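Local coordinates for cytokinin riboside 5'-monophosphate phosphoribohydrolase (Streptomyces coelicolor, PDB 5ZI9), which is a LOG-family protein of the SLOG clan with a Rossmann-like domain built on a parallel beta sheet, at residues G97-G111 and A119-L133. Numbering follows the deposited sequence.
With EDO (1,2-ethanediol), chain M.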
ATOM      1  N   GLY B  97     -33.771 -14.086 -14.260  1.00 30.75           N
ATOM      2  CA  GLY B  97     -33.522 -12.908 -13.456  1.00 31.62           C
ATOM      3  C   GLY B  97     -34.588 -12.708 -12.416  1.00 33.28           C
ATOM      4  O   GLY B  97     -34.309 -12.432 -11.261  1.00 32.40           O
ATOM      5  N   ARG B  98     -35.829 -12.881 -12.842  1.00 38.59           N
ATOM      6  CA  ARG B  98     -36.998 -12.719 -11.969  1.00 38.48           C
ATOM      7  C   ARG B  98     -37.053 -13.813 -10.950  1.00 33.92           C
ATOM      8  O   ARG B  98     -37.291 -13.550  -9.745  1.00 30.26           O
ATOM      9  CB  ARG B  98     -38.284 -12.761 -12.797  1.00 43.46           C
ATOM     10  CG  ARG B  98     -39.081 -11.493 -12.678  1.00 49.46           C
ATOM     11  CD  ARG B  98     -39.837 -11.219 -13.952  1.00 51.97           C
ATOM     12  NE  ARG B  98     -41.086 -11.942 -13.908  1.00 52.03           N
ATOM     13  CZ  ARG B  98     -41.723 -12.417 -14.961  1.00 51.33           C
ATOM     14  NH1 ARG B  98     -41.261 -12.256 -16.212  1.00 50.30           N
ATOM     15  NH2 ARG B  98     -42.858 -13.057 -14.744  1.00 52.36           N
ATOM     16  N   GLY B  99     -36.865 -15.038 -11.454  1.00 30.14           N
ATOM     17  CA  GLY B  99     -36.803 -16.214 -10.615  1.00 29.65           C
ATOM     18  C   GLY B  99     -35.844 -16.029  -9.446  1.00 30.39           C
ATOM     19  O   GLY B  99     -36.209 -16.263  -8.277  1.00 30.30           O
ATOM     20  N   LEU B 100     -34.634 -15.548  -9.747  1.00 31.51           N
ATOM     21  CA  LEU B 100     -33.568 -15.424  -8.717  1.00 31.31           C
ATOM     22  C   LEU B 100     -33.878 -14.377  -7.678  1.00 30.75           C
ATOM     23  O   LEU B 100     -33.615 -14.580  -6.493  1.00 29.56           O
ATOM     24  CB  LEU B 100     -32.206 -15.153  -9.359  1.00 29.48           C
ATOM     25  CG  LEU B 100     -31.830 -16.337 -10.269  1.00 30.21           C
ATOM     26  CD1 LEU B 100     -30.836 -15.945 -11.337  1.00 28.85           C
ATOM     27  CD2 LEU B 100     -31.338 -17.535  -9.481  1.00 30.86           C
ATOM     28  N   VAL B 101     -34.461 -13.266  -8.116  1.00 33.24           N
ATOM     29  CA  VAL B 101     -34.867 -12.190  -7.191  1.00 36.46           C
ATOM     30  C   VAL B 101     -35.873 -12.735  -6.173  1.00 35.87           C
ATOM     31  O   VAL B 101     -35.696 -12.580  -4.962  1.00 34.72           O
ATOM     32  CB  VAL B 101     -35.457 -10.977  -7.969  1.00 36.66           C
ATOM     33  CG1 VAL B 101     -36.097  -9.980  -7.013  1.00 36.22           C
ATOM     34  CG2 VAL B 101     -34.353 -10.295  -8.755  1.00 35.35           C
ATOM     35  N   GLU B 102     -36.911 -13.381  -6.706  1.00 37.23           N
ATOM     36  CA  GLU B 102     -37.965 -13.995  -5.917  1.00 38.92           C
ATOM     37  C   GLU B 102     -37.427 -15.014  -4.935  1.00 37.73           C
ATOM     38  O   GLU B 102     -38.005 -15.179  -3.868  1.00 38.30           O
ATOM     39  CB  GLU B 102     -39.018 -14.648  -6.830  1.00 40.89           C
ATOM     40  CG  GLU B 102     -40.270 -13.805  -7.042  1.00 41.88           C
ATOM     41  CD  GLU B 102     -40.752 -13.784  -8.479  1.00 47.21           C
ATOM     42  OE1 GLU B 102     -40.644 -14.823  -9.199  1.00 45.77           O
ATOM     43  OE2 GLU B 102     -41.231 -12.696  -8.902  1.00 52.73           O
ATOM     44  N   ALA B 103     -36.333 -15.691  -5.293  1.00 36.80           N
ATOM     45  CA  ALA B 103     -35.644 -16.611  -4.366  1.00 35.56           C
ATOM     46  C   ALA B 103     -34.749 -15.945  -3.312  1.00 35.66           C
ATOM     47  O   ALA B 103     -34.153 -16.645  -2.504  1.00 37.13           O
ATOM     48  CB  ALA B 103     -34.846 -17.625  -5.150  1.00 34.38           C
ATOM     49  N   GLY B 104     -34.640 -14.616  -3.326  1.00 35.09           N
ATOM     50  CA  GLY B 104     -33.815 -13.888  -2.373  1.00 36.59           C
ATOM     51  C   GLY B 104     -32.411 -13.504  -2.833  1.00 37.31           C
ATOM     52  O   GLY B 104     -31.633 -12.970  -2.040  1.00 37.92           O
ATOM     53  N   PHE B 105     -32.085 -13.733  -4.101  1.00 35.41           N
ATOM     54  CA  PHE B 105     -30.751 -13.409  -4.610  1.00 34.62           C
ATOM     55  C   PHE B 105     -30.674 -12.092  -5.354  1.00 34.08           C
ATOM     56  O   PHE B 105     -31.625 -11.687  -6.032  1.00 33.27           O
ATOM     57  CB  PHE B 105     -30.262 -14.497  -5.570  1.00 34.54           C
ATOM     58  CG  PHE B 105     -30.064 -15.830  -4.917  1.00 34.91           C
ATOM     59  CD1 PHE B 105     -29.033 -16.023  -4.009  1.00 34.47           C
ATOM     60  CD2 PHE B 105     -30.914 -16.892  -5.201  1.00 34.68           C
ATOM     61  CE1 PHE B 105     -28.846 -17.254  -3.400  1.00 36.62           C
ATOM     62  CE2 PHE B 105     -30.740 -18.117  -4.586  1.00 37.06           C
ATOM     63  CZ  PHE B 105     -29.698 -18.305  -3.684  1.00 35.34           C
ATOM     64  N   ALA B 106     -29.511 -11.446  -5.284  1.00 32.43           N
ATOM     65  CA  ALA B 106     -29.195 -10.385  -6.247  1.00 30.71           C
ATOM     66  C   ALA B 106     -28.760 -10.988  -7.588  1.00 27.86           C
ATOM     67  O   ALA B 106     -28.304 -12.123  -7.649  1.00 26.99           O
ATOM     68  CB  ALA B 106     -28.128  -9.476  -5.685  1.00 30.67           C
ATOM     69  N   VAL B 107     -28.895 -10.247  -8.666  1.00 26.22           N
ATOM     70  CA  VAL B 107     -28.420 -10.788  -9.917  1.00 27.16           C
ATOM     71  C   VAL B 107     -27.208 -10.030 -10.420  1.00 27.72           C
ATOM     72  O   VAL B 107     -27.284  -8.828 -10.619  1.00 26.12           O
ATOM     73  CB  VAL B 107     -29.520 -10.798 -10.961  1.00 26.87           C
ATOM     74  CG1 VAL B 107     -28.998 -11.351 -12.297  1.00 26.96           C
ATOM     75  CG2 VAL B 107     -30.672 -11.640 -10.434  1.00 26.49           C
ATOM     76  N   ILE B 108     -26.106 -10.755 -10.632  1.00 28.19           N
ATOM     77  CA  ILE B 108     -24.858 -10.175 -11.138  1.00 28.86           C
ATOM     78  C   ILE B 108     -24.622 -10.605 -12.568  1.00 26.15           C
ATOM     79  O   ILE B 108     -24.695 -11.768 -12.861  1.00 25.51           O
ATOM     80  CB  ILE B 108     -23.638 -10.579 -10.280  1.00 29.72           C
ATOM     81  CG1 ILE B 108     -23.768 -10.066  -8.840  1.00 28.09           C
ATOM     82  CG2 ILE B 108     -22.364  -9.971 -10.868  1.00 31.98           C
ATOM     83  CD1 ILE B 108     -22.802 -10.718  -7.886  1.00 28.08           C
ATOM     84  N   THR B 109     -24.353  -9.663 -13.459  1.00 25.54           N
ATOM     85  CA  THR B 109     -23.951 -10.033 -14.822  1.00 26.97           C
ATOM     86  C   THR B 109     -22.750  -9.253 -15.353  1.00 26.38           C
ATOM     87  O   THR B 109     -22.197  -8.375 -14.707  1.00 26.33           O
ATOM     88  CB  THR B 109     -25.089  -9.861 -15.838  1.00 26.44           C
ATOM     89  OG1 THR B 109     -25.205  -8.478 -16.157  1.00 27.35           O
ATOM     90  CG2 THR B 109     -26.382 -10.420 -15.302  1.00 26.73           C
ATOM     91  N   GLY B 110     -22.357  -9.572 -16.571  1.00 26.12           N
ATOM     92  CA  GLY B 110     -21.352  -8.763 -17.247  1.00 25.08           C
ATOM     93  C   GLY B 110     -21.758  -7.351 -17.605  1.00 24.19           C
ATOM     94  O   GLY B 110     -20.901  -6.594 -18.047  1.00 23.84           O
ATOM     95  N   GLY B 111     -23.045  -6.996 -17.451  1.00 23.70           N
ATOM     96  CA  GLY B 111     -23.531  -5.657 -17.774  1.00 23.20           C
ATOM     97  C   GLY B 111     -23.666  -5.430 -19.276  1.00 23.14           C
ATOM     98  O   GLY B 111     -23.955  -4.327 -19.706  1.00 23.11           O
ATOM     99  N   ALA B 119     -31.127 -11.025 -18.197  1.00 28.71           N
ATOM    100  CA  ALA B 119     -31.149 -11.297 -16.750  1.00 32.61           C
ATOM    101  C   ALA B 119     -31.282 -10.010 -15.900  1.00 32.25           C
ATOM    102  O   ALA B 119     -32.080  -9.962 -14.952  1.00 29.69           O
ATOM    103  CB  ALA B 119     -29.951 -12.156 -16.327  1.00 32.63           C
ATOM    104  N   ASN B 120     -30.552  -8.956 -16.254  1.00 32.81           N
ATOM    105  CA  ASN B 120     -30.661  -7.712 -15.484  1.00 33.93           C
ATOM    106  C   ASN B 120     -32.094  -7.168 -15.576  1.00 35.69           C
ATOM    107  O   ASN B 120     -32.640  -6.661 -14.584  1.00 34.32           O
ATOM    108  CB  ASN B 120     -29.718  -6.636 -16.012  1.00 32.70           C
ATOM    109  CG  ASN B 120     -28.285  -6.865 -15.631  1.00 30.49           C
ATOM    110  OD1 ASN B 120     -27.442  -7.023 -16.518  1.00 27.63           O
ATOM    111  ND2 ASN B 120     -27.982  -6.819 -14.328  1.00 26.50           N
ATOM    112  N   LYS B 121     -32.672  -7.261 -16.776  1.00 33.78           N
ATOM    113  CA  LYS B 121     -34.034  -6.840 -17.001  1.00 34.67           C
ATOM    114  C   LYS B 121     -35.013  -7.553 -16.091  1.00 33.90           C
ATOM    115  O   LYS B 121     -35.838  -6.909 -15.393  1.00 32.96           O
ATOM    116  CB  LYS B 121     -34.416  -7.076 -18.458  1.00 38.30           C
ATOM    117  CG  LYS B 121     -35.880  -6.787 -18.794  1.00 41.35           C
ATOM    118  CD  LYS B 121     -36.027  -6.119 -20.154  1.00 45.28           C
ATOM    119  CE  LYS B 121     -37.086  -6.744 -21.047  1.00 49.62           C
ATOM    120  NZ  LYS B 121     -38.368  -6.016 -20.875  1.00 54.21           N
ATOM    121  N   GLY B 122     -34.923  -8.881 -16.107  1.00 32.17           N
ATOM    122  CA  GLY B 122     -35.737  -9.722 -15.247  1.00 31.22           C
ATOM    123  C   GLY B 122     -35.597  -9.340 -13.789  1.00 31.81           C
ATOM    124  O   GLY B 122     -36.575  -9.319 -13.079  1.00 35.12           O
ATOM    125  N   ALA B 123     -34.390  -9.019 -13.334  1.00 31.53           N
ATOM    126  CA  ALA B 123     -34.174  -8.739 -11.920  1.00 31.63           C
ATOM    127  C   ALA B 123     -34.848  -7.455 -11.471  1.00 34.21           C
ATOM    128  O   ALA B 123     -35.215  -7.308 -10.290  1.00 31.33           O
ATOM    129  CB  ALA B 123     -32.701  -8.694 -11.617  1.00 31.00           C
ATOM    130  N   LEU B 124     -34.993  -6.526 -12.425  1.00 37.55           N
ATOM    131  CA  LEU B 124     -35.661  -5.240 -12.190  1.00 37.98           C
ATOM    132  C   LEU B 124     -37.174  -5.382 -12.174  1.00 38.60           C
ATOM    133  O   LEU B 124     -37.845  -4.824 -11.294  1.00 36.78           O
ATOM    134  CB  LEU B 124     -35.253  -4.208 -13.252  1.00 38.34           C
ATOM    135  CG  LEU B 124     -33.932  -3.465 -13.024  1.00 38.72           C
ATOM    136  CD1 LEU B 124     -33.942  -2.210 -13.893  1.00 38.55           C
ATOM    137  CD2 LEU B 124     -33.632  -3.120 -11.549  1.00 39.21           C
ATOM    138  N   GLU B 125     -37.705  -6.134 -13.139  1.00 38.88           N
ATOM    139  CA  GLU B 125     -39.134  -6.482 -13.147  1.00 38.53           C
ATOM    140  C   GLU B 125     -39.629  -6.969 -11.789  1.00 39.37           C
ATOM    141  O   GLU B 125     -40.752  -6.619 -11.389  1.00 41.09           O
ATOM    142  CB  GLU B 125     -39.452  -7.551 -14.180  1.00 36.79           C
ATOM    143  CG  GLU B 125     -39.327  -7.071 -15.614  1.00 39.80           C
ATOM    144  CD  GLU B 125     -39.836  -8.095 -16.635  1.00 42.63           C
ATOM    145  OE1 GLU B 125     -40.524  -9.062 -16.201  1.00 45.03           O
ATOM    146  OE2 GLU B 125     -39.564  -7.930 -17.868  1.00 37.62           O
ATOM    147  N   ALA B 126     -38.787  -7.753 -11.097  1.00 37.60           N
ATOM    148  CA  ALA B 126     -39.105  -8.301  -9.776  1.00 37.31           C
ATOM    149  C   ALA B 126     -38.657  -7.382  -8.646  1.00 34.92           C
ATOM    150  O   ALA B 126     -38.651  -7.784  -7.495  1.00 29.80           O
ATOM    151  CB  ALA B 126     -38.514  -9.700  -9.613  1.00 38.89           C
ATOM    152  N   LYS B 127     -38.315  -6.138  -8.978  1.00 38.71           N
ATOM    153  CA  LYS B 127     -37.896  -5.138  -7.999  1.00 44.05           C
ATOM    154  C   LYS B 127     -36.740  -5.608  -7.099  1.00 41.86           C
ATOM    155  O   LYS B 127     -36.732  -5.346  -5.908  1.00 43.43           O
ATOM    156  CB  LYS B 127     -39.112  -4.678  -7.155  1.00 51.32           C
ATOM    157  CG  LYS B 127     -40.477  -4.635  -7.888  1.00 59.10           C
ATOM    158  CD  LYS B 127     -40.872  -3.279  -8.472  1.00 63.60           C
ATOM    159  CE  LYS B 127     -41.308  -3.362  -9.949  1.00 66.60           C
ATOM    160  NZ  LYS B 127     -41.115  -2.038 -10.645  1.00 68.55           N
ATOM    161  N   GLY B 128     -35.762  -6.302  -7.672  1.00 42.09           N
ATOM    162  CA  GLY B 128     -34.602  -6.778  -6.905  1.00 41.24           C
ATOM    163  C   GLY B 128     -33.389  -5.928  -7.207  1.00 41.38           C
ATOM    164  O   GLY B 128     -33.485  -4.918  -7.909  1.00 43.70           O
ATOM    165  N   THR B 129     -32.237  -6.365  -6.715  1.00 40.34           N
ATOM    166  CA  THR B 129     -30.980  -5.663  -6.980  1.00 38.12           C
ATOM    167  C   THR B 129     -30.270  -6.261  -8.214  1.00 35.87           C
ATOM    168  O   THR B 129     -29.967  -7.457  -8.261  1.00 37.57           O
ATOM    169  CB  THR B 129     -30.065  -5.521  -5.743  1.00 38.40           C
ATOM    170  OG1 THR B 129     -28.770  -6.008  -6.055  1.00 40.81           O
ATOM    171  CG2 THR B 129     -30.553  -6.245  -4.562  1.00 38.54           C
ATOM    172  N   SER B 130     -30.040  -5.401  -9.212  1.00 35.03           N
ATOM    173  CA  SER B 130     -29.524  -5.782 -10.543  1.00 31.77           C
ATOM    174  C   SER B 130     -28.105  -5.233 -10.750  1.00 32.54           C
ATOM    175  O   SER B 130     -27.925  -4.039 -10.844  1.00 30.81           O
ATOM    176  CB  SER B 130     -30.418  -5.215 -11.609  1.00 29.87           C
ATOM    177  OG  SER B 130     -29.944  -5.499 -12.897  1.00 32.21           O
ATOM    178  N   VAL B 131     -27.104  -6.118 -10.777  1.00 33.83           N
ATOM    179  CA  VAL B 131     -25.676  -5.729 -10.855  1.00 32.28           C
ATOM    180  C   VAL B 131     -25.090  -6.000 -12.255  1.00 29.75           C
ATOM    181  O   VAL B 131     -25.328  -7.040 -12.903  1.00 28.57           O
ATOM    182  CB  VAL B 131     -24.814  -6.385  -9.744  1.00 31.25           C
ATOM    183  CG1 VAL B 131     -23.423  -5.735  -9.625  1.00 31.06           C
ATOM    184  CG2 VAL B 131     -25.498  -6.281  -8.405  1.00 30.82           C
ATOM    185  N   GLY B 132     -24.350  -5.005 -12.722  1.00 28.73           N
ATOM    186  CA  GLY B 132     -23.635  -5.091 -14.008  1.00 28.67           C
ATOM    187  C   GLY B 132     -22.167  -4.741 -13.836  1.00 25.47           C
ATOM    188  O   GLY B 132     -21.844  -3.589 -13.609  1.00 22.85           O
ATOM    189  N   LEU B 133     -21.307  -5.754 -13.915  1.00 24.62           N
ATOM    190  CA  LEU B 133     -19.855  -5.588 -13.803  1.00 23.54           C
ATOM    191  C   LEU B 133     -19.305  -5.563 -15.201  1.00 23.26           C
ATOM    192  O   LEU B 133     -19.109  -6.605 -15.794  1.00 24.10           O
ATOM    193  CB  LEU B 133     -19.221  -6.749 -13.018  1.00 22.05           C
ATOM    194  CG  LEU B 133     -19.828  -7.112 -11.650  1.00 21.35           C
ATOM    195  CD1 LEU B 133     -19.024  -8.206 -11.016  1.00 21.17           C
ATOM    196  CD2 LEU B 133     -19.911  -5.945 -10.677  1.00 21.97           C
TER
HETATM  197  C1  EDO M 503     -32.198  -9.446  -4.284  1.00 32.91           C
HETATM  198  O1  EDO M 503     -32.633  -9.029  -5.612  1.00 30.58           O
HETATM  199  C2  EDO M 503     -33.077  -8.897  -3.175  1.00 33.81           C
HETATM  200  O2  EDO M 503     -32.605  -7.545  -2.922  1.00 39.97           O
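Val131 O takes two N-H donors, one on each face of its carbonyl plane. Thr109 N, from the neighbouring parallel strand, lies 2.9 Å from Val131 O. Asn120 ND2, from helix 115-125, lies 3.0 Å from Val131 O on the opposite face, with the oxygen almost in the plane of its amide. ND2 also donates to Ser130 OG. At the other end of the amide, Asn120 OD1 accepts Thr109 OG1 at 2.7 Å and a further bond from Asn144. Thr109 OG1 sits between its own backbone N and carbonyl carbon (chi1 78°). There it also accepts Gly111 N in an ST turn. The Asn120 amide is therefore fixed in rotation and ties the helix to both strands.

Strands 106-109 and 130-133 share backbone bonds. The shortest runs from Val131 N to Val107 O at 2.7 Å, and Leu133 N to Thr109 O closes the series. Ile108 and Val131 lie side by side on one face of the sheet. On the other, Val107 CG2 meets Ala123 CB at 3.8 Å. Val101 CG2 packs on that same methyl, while its CG1 reaches Ala126.

Gly97 and Gly122 bring the two helices close, with axes 7.0 Å apart and crossing at -45°. At the solvent side Arg98 NH1 forms a salt bridge with Glu125 OE1 (3.3 Å).

The contact joins the right-handed beta-alpha-beta unit 106-135 of a Rossmann-like sheet to the preceding helix 88-102, which packs on helix 115-125. Asn120, Thr109 and Ser130, with backbone atoms and Asn144, satisfy the buried polar groups beside a small-residue apolar seam.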